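PDB 3PZJ: probable acetyltransferases from Chromobacterium violaceum, which probably transfers an acetyl group from acetyl-CoA to the amino terminus of protein substrates, as a member of the GNAT acyltransferase family. Local coordinates for residues S89-Y94 with I122-F127; I79-L84 with L105-Y110. All blocks are in the same frame, centred on the assembly; numbering follows the deposited sequence.

Interaction 1 of 2, residues S89-Y94 with I122-F127; sequences SDTALY and IGHVNF. With NA (sodium ion), chain C; EDO (1,2-ethanediol), chain D.
H124 is the residue of 122-127 that meets L93 and T91, and it does so across the intervening strand 106-114: even at the closest pair, L93 and H124, the CA atoms are 7.9 Å apart. Between them lies G109, which has no side chain; L93 CD2 sits 4.0 Å from G109 CA. In sequence order, G123 comes first, its CA beside O2 of a 1,2-ethanediol that probably derives from the crystallisation liquor. At H124 the backbone leaves the extended conformation for positive phi and psi, and its N donates to EDO O2 (3.0 Å, 162°), which also lies over one face of the imidazole. With CG beside the backbone N (chi1 -72°), the H124 side chain extends toward strand 92-98 and crosses that of L93 at about a right angle. L93 CD2 touches H124 CB at 3.7 Å and H124 ND1 at 3.7 Å, approaching the ring obliquely, as does T91 CG2, 4.3 Å from H124 CE1. Further on, N126 ND2 donates back to H124 O (2.9 Å, 152°) from above the carbonyl plane, while Y69 and H63 hold the N126 amide at its ND2 and OD1. T91 O also binds the sodium ion at 2.2 Å, with V86, Q88 and two waters completing the site. The contact is van der Waals, methyl groups against imidazole: no bond from 89-94 fixes the ring's rotation, and ND1 is buried without a modelled partner.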
loop_
_atom_site.group_PDB
_atom_site.type_symbol
_atom_site.label_atom_id
_atom_site.label_comp_id
_atom_site.label_asym_id
_atom_site.label_seq_id
_atom_site.Cartn_x
_atom_site.Cartn_y
_atom_site.Cartn_z
ATOM N N SER A 89 0.086 11.636 -8.132
ATOM C CA SER A 89 1.248 11.340 -8.932
ATOM C C SER A 89 1.350 9.816 -9.149
ATOM O O SER A 89 2.012 9.359 -10.090
ATOM C CB SER A 89 2.511 11.775 -8.169
ATOM O OG SER A 89 2.461 11.138 -6.865
ATOM N N ASP A 90 0.726 9.018 -8.280
ATOM C CA ASP A 90 0.920 7.555 -8.412
ATOM C C ASP A 90 -0.230 6.869 -9.140
ATOM O O ASP A 90 -0.338 5.614 -9.160
ATOM C CB ASP A 90 1.211 6.974 -7.051
ATOM C CG ASP A 90 0.031 7.045 -6.103
ATOM O OD1 ASP A 90 0.209 6.525 -5.000
ATOM O OD2 ASP A 90 -1.041 7.563 -6.418
ATOM N N THR A 91 -1.102 7.673 -9.750
ATOM C CA THR A 91 -2.261 7.129 -10.478
ATOM C C THR A 91 -2.276 7.654 -11.944
ATOM O O THR A 91 -1.976 8.862 -12.220
ATOM C CB THR A 91 -3.560 7.523 -9.741
ATOM O OG1 THR A 91 -3.556 6.925 -8.444
ATOM C CG2 THR A 91 -4.740 7.011 -10.476
ATOM N N ALA A 92 -2.553 6.754 -12.895
ATOM C CA ALA A 92 -2.710 7.150 -14.302
ATOM C C ALA A 92 -3.873 6.371 -14.864
ATOM O O ALA A 92 -3.934 5.161 -14.659
ATOM C CB ALA A 92 -1.442 6.836 -15.106
ATOM N N LEU A 93 -4.790 7.042 -15.531
ATOM C CA LEU A 93 -5.966 6.364 -16.073
ATOM C C LEU A 93 -6.024 6.502 -17.579
ATOM O O LEU A 93 -5.421 7.436 -18.138
ATOM C CB LEU A 93 -7.246 6.958 -15.533
ATOM C CG LEU A 93 -7.524 6.841 -14.010
ATOM C CD1 LEU A 93 -8.849 7.598 -13.686
ATOM C CD2 LEU A 93 -7.571 5.397 -13.575
ATOM N N TYR A 94 -6.705 5.550 -18.198
ATOM C CA TYR A 94 -6.824 5.437 -19.657
ATOM C C TYR A 94 -8.268 5.118 -19.969
ATOM O O TYR A 94 -8.963 4.438 -19.193
ATOM C CB TYR A 94 -5.951 4.320 -20.188
ATOM C CG TYR A 94 -4.479 4.548 -19.868
ATOM C CD1 TYR A 94 -3.622 5.171 -20.789
ATOM C CD2 TYR A 94 -3.966 4.190 -18.642
ATOM C CE1 TYR A 94 -2.284 5.386 -20.471
ATOM C CE2 TYR A 94 -2.631 4.385 -18.325
ATOM C CZ TYR A 94 -1.827 5.062 -19.210
ATOM O OH TYR A 94 -0.522 5.302 -18.928
ATOM N N ILE A 122 -3.143 -2.557 -11.019
ATOM C CA ILE A 122 -4.163 -2.257 -12.022
ATOM C C ILE A 122 -5.466 -2.091 -11.256
ATOM O O ILE A 122 -5.841 -2.966 -10.511
ATOM C CB ILE A 122 -4.244 -3.353 -13.100
ATOM C CG1 ILE A 122 -3.053 -3.194 -14.041
ATOM C CG2 ILE A 122 -5.494 -3.273 -13.928
ATOM C CD1 ILE A 122 -2.713 -4.400 -14.867
ATOM N N GLY A 123 -6.091 -0.943 -11.414
ATOM C CA GLY A 123 -7.335 -0.641 -10.793
ATOM C C GLY A 123 -8.174 0.350 -11.529
ATOM O O GLY A 123 -7.955 0.581 -12.712
ATOM N N HIS A 124 -9.178 0.832 -10.818
ATOM C CA HIS A 124 -10.208 1.653 -11.332
ATOM C C HIS A 124 -10.784 1.046 -12.596
ATOM O O HIS A 124 -11.095 1.749 -13.575
ATOM C CB HIS A 124 -9.639 3.069 -11.600
ATOM C CG HIS A 124 -9.359 3.843 -10.364
ATOM N ND1 HIS A 124 -8.095 4.268 -10.059
ATOM C CD2 HIS A 124 -10.159 4.294 -9.365
ATOM C CE1 HIS A 124 -8.113 4.900 -8.892
ATOM N NE2 HIS A 124 -9.349 4.921 -8.438
ATOM N N VAL A 125 -11.060 -0.269 -12.535
ATOM C CA VAL A 125 -11.587 -0.958 -13.685
ATOM C C VAL A 125 -13.073 -0.734 -13.746
ATOM O O VAL A 125 -13.851 -1.223 -12.873
ATOM C CB VAL A 125 -11.300 -2.459 -13.646
ATOM C CG1 VAL A 125 -11.961 -3.243 -14.860
ATOM C CG2 VAL A 125 -9.809 -2.751 -13.462
ATOM N N ASN A 126 -13.468 0.102 -14.701
ATOM C CA ASN A 126 -14.851 0.587 -14.869
ATOM C C ASN A 126 -15.266 0.359 -16.311
ATOM O O ASN A 126 -15.031 1.230 -17.214
ATOM C CB ASN A 126 -14.912 2.068 -14.553
ATOM C CG ASN A 126 -14.899 2.343 -13.073
ATOM O OD1 ASN A 126 -15.958 2.291 -12.468
ATOM N ND2 ASN A 126 -13.703 2.474 -12.446
ATOM N N PHE A 127 -15.865 -0.814 -16.551
ATOM C CA PHE A 127 -16.209 -1.210 -17.923
ATOM C C PHE A 127 -17.715 -1.146 -18.106
ATOM O O PHE A 127 -18.458 -1.680 -17.291
ATOM C CB PHE A 127 -15.733 -2.648 -18.167
ATOM C CG PHE A 127 -14.223 -2.815 -18.306
ATOM C CD1 PHE A 127 -13.348 -1.752 -18.330
ATOM C CD2 PHE A 127 -13.698 -4.073 -18.425
ATOM C CE1 PHE A 127 -11.980 -1.944 -18.504
ATOM C CE2 PHE A 127 -12.338 -4.255 -18.538
ATOM C CZ PHE A 127 -11.487 -3.189 -18.655
HETATM NA NA NA C . -1.651 11.059 -11.979
HETATM C C1 EDO D . -10.842 1.084 -7.891
HETATM O O1 EDO D . -12.004 0.782 -8.625
HETATM C C2 EDO D . -10.001 -0.163 -7.785
HETATM O O2 EDO D . -8.672 0.270 -7.879
HETATM O O HOH W 1 -1.606 10.977 -14.410
HETATM O O HOH W 2 0.190 12.470 -12.196
#

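Interaction 2 of 2, residues I79-L84 with L105-Y110; sequences ITWLAL and LGFLGY
W81 and L82, adjacent on helix 75-87, both direct the ends of their side chains at F107 on strand 106-114. The backbones stay well apart, the L82 and F107 CA atoms being 10.7 Å from each other, so the link is made entirely by side chains. W81 comes first. Its CG lies opposite the backbone N (chi1 177°), which carries the six-membered half of the indole beyond the helix surface; there CZ3 approaches F107 CZ to 3.9 Å and CH2 approaches F107 CE1 to 4.1 Å. F107 CZ lies at the indole edge, close to its plane, whereas W81 meets the phenyl ring obliquely, so this is not a face-to-face stack. Y69 and F72 add further aromatic rings around the indole. One residue on, L82 places CD2 4.3 Å from F107 CE1. Helix 46-58, through L53 and F57, joins helix 75-87 against F107 on one side of the strand, while the next residue, L108, packs on L144 of helix 135-150, the α/β layering of the GNAT fold, in which two consecutive helices precede the central antiparallel strands.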
loop_
_atom_site.group_PDB
_atom_site.type_symbol
_atom_site.label_atom_id
_atom_site.label_comp_id
_atom_site.label_asym_id
_atom_site.label_seq_id
_atom_site.Cartn_x
_atom_site.Cartn_y
_atom_site.Cartn_z
ATOM N N ILE A 79 -16.586 14.523 -13.040
ATOM C CA ILE A 79 -15.406 15.159 -13.569
ATOM C C ILE A 79 -14.511 15.580 -12.434
ATOM O O ILE A 79 -13.298 15.395 -12.489
ATOM C CB ILE A 79 -15.801 16.316 -14.449
ATOM C CG1 ILE A 79 -16.344 15.738 -15.760
ATOM C CG2 ILE A 79 -14.629 17.247 -14.748
ATOM C CD1 ILE A 79 -16.830 16.735 -16.651
ATOM N N THR A 80 -15.102 16.048 -11.361
ATOM C CA THR A 80 -14.335 16.454 -10.192
ATOM C C THR A 80 -13.565 15.247 -9.604
ATOM O O THR A 80 -12.340 15.314 -9.441
ATOM C CB THR A 80 -15.190 17.094 -9.097
ATOM O OG1 THR A 80 -15.790 18.314 -9.580
ATOM C CG2 THR A 80 -14.332 17.432 -7.888
ATOM N N TRP A 81 -14.279 14.137 -9.399
ATOM C CA TRP A 81 -13.676 12.851 -8.955
ATOM C C TRP A 81 -12.558 12.407 -9.864
ATOM O O TRP A 81 -11.469 12.019 -9.403
ATOM C CB TRP A 81 -14.762 11.738 -8.791
ATOM C CG TRP A 81 -14.154 10.477 -8.424
ATOM C CD1 TRP A 81 -13.686 10.095 -7.194
ATOM C CD2 TRP A 81 -13.851 9.441 -9.303
ATOM N NE1 TRP A 81 -13.150 8.832 -7.274
ATOM C CE2 TRP A 81 -13.204 8.429 -8.561
ATOM C CE3 TRP A 81 -14.037 9.266 -10.674
ATOM C CZ2 TRP A 81 -12.810 7.239 -9.128
ATOM C CZ3 TRP A 81 -13.605 8.084 -11.249
ATOM C CH2 TRP A 81 -12.998 7.080 -10.463
ATOM N N LEU A 82 -12.768 12.469 -11.184
ATOM C CA LEU A 82 -11.781 11.998 -12.128
ATOM C C LEU A 82 -10.567 12.785 -12.025
ATOM O O LEU A 82 -9.485 12.219 -11.933
ATOM C CB LEU A 82 -12.199 12.144 -13.631
ATOM C CG LEU A 82 -12.898 11.000 -14.321
ATOM C CD1 LEU A 82 -13.237 11.445 -15.712
ATOM C CD2 LEU A 82 -12.113 9.621 -14.318
ATOM N N ALA A 83 -10.735 14.113 -12.051
ATOM C CA ALA A 83 -9.635 15.048 -11.985
ATOM C C ALA A 83 -8.825 14.875 -10.729
ATOM O O ALA A 83 -7.635 14.812 -10.849
ATOM C CB ALA A 83 -10.136 16.476 -12.084
ATOM N N LEU A 84 -9.435 14.816 -9.542
ATOM C CA LEU A 84 -8.696 14.580 -8.292
ATOM C C LEU A 84 -8.044 13.174 -8.248
ATOM O O LEU A 84 -6.951 12.987 -7.656
ATOM C CB LEU A 84 -9.609 14.754 -7.070
ATOM C CG LEU A 84 -10.238 16.125 -6.866
ATOM C CD1 LEU A 84 -11.228 16.184 -5.706
ATOM C CD2 LEU A 84 -9.111 17.157 -6.682
ATOM N N LEU A 105 -15.487 3.452 -24.194
ATOM C CA LEU A 105 -16.268 2.279 -23.755
ATOM C C LEU A 105 -16.088 1.906 -22.268
ATOM O O LEU A 105 -16.777 1.053 -21.736
ATOM C CB LEU A 105 -15.845 1.071 -24.544
ATOM C CG LEU A 105 -15.981 1.202 -26.043
ATOM C CD1 LEU A 105 -15.286 -0.052 -26.627
ATOM C CD2 LEU A 105 -17.472 1.312 -26.356
ATOM N N GLY A 106 -15.159 2.580 -21.610
ATOM C CA GLY A 106 -14.990 2.527 -20.129
ATOM C C GLY A 106 -13.608 3.044 -19.831
ATOM O O GLY A 106 -12.950 3.587 -20.728
ATOM N N PHE A 107 -13.163 2.848 -18.606
ATOM C CA PHE A 107 -11.843 3.248 -18.206
ATOM C C PHE A 107 -11.208 2.317 -17.212
ATOM O O PHE A 107 -11.851 1.493 -16.671
ATOM C CB PHE A 107 -11.790 4.691 -17.726
ATOM C CG PHE A 107 -12.523 4.955 -16.445
ATOM C CD1 PHE A 107 -11.845 5.085 -15.284
ATOM C CD2 PHE A 107 -13.875 5.111 -16.425
ATOM C CE1 PHE A 107 -12.490 5.347 -14.154
ATOM C CE2 PHE A 107 -14.523 5.368 -15.290
ATOM C CZ PHE A 107 -13.842 5.480 -14.158
ATOM N N LEU A 108 -9.901 2.474 -17.058
ATOM C CA LEU A 108 -9.069 1.733 -16.127
ATOM C C LEU A 108 -7.663 2.313 -16.088
ATOM O O LEU A 108 -7.357 3.157 -16.822
ATOM C CB LEU A 108 -9.029 0.256 -16.473
ATOM C CG LEU A 108 -8.038 -0.200 -17.491
ATOM C CD1 LEU A 108 -7.840 -1.690 -17.424
ATOM C CD2 LEU A 108 -8.395 0.246 -18.821
ATOM N N GLY A 109 -6.840 1.879 -15.166
ATOM C CA GLY A 109 -5.494 2.375 -15.101
ATOM C C GLY A 109 -4.619 1.771 -14.038
ATOM O O GLY A 109 -4.884 0.695 -13.611
ATOM N N TYR A 110 -3.585 2.496 -13.645
ATOM C CA TYR A 110 -2.672 2.090 -12.618
ATOM C C TYR A 110 -2.918 2.963 -11.387
ATOM O O TYR A 110 -3.255 4.173 -11.475
ATOM C CB TYR A 110 -1.257 2.312 -13.110
ATOM C CG TYR A 110 -0.850 1.564 -14.386
ATOM C CD1 TYR A 110 -0.848 0.185 -14.440
ATOM C CD2 TYR A 110 -0.393 2.260 -15.516
ATOM C CE1 TYR A 110 -0.383 -0.486 -15.569
ATOM C CE2 TYR A 110 0.042 1.573 -16.671
ATOM C CZ TYR A 110 0.023 0.219 -16.668
ATOM O OH TYR A 110 0.489 -0.425 -17.759
#

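In the fold
The two interactions, with centres about 7 Å apart, share strand 106-114, which lies in the sheet between the two strands joined in interaction 1. F107 N is 2.8 Å from N126 O on one neighbour, and L108 O is 2.8 Å from Y94 N on the other. Because F107 pairs with N126 and G109 with G123, L108 faces both H124 and V125: a beta bulge. Its place in strand 119-127, beside parallel strand 155-161, is consistent with the GNAT β4 bulge where acetyl-CoA usually binds, though no cofactor is present here. L82 touches L93, connecting interaction 2 to the L93–H124 contact. The sodium ion belongs to the 89-94 side of interaction 1, about 11 Å from the L82 side chain.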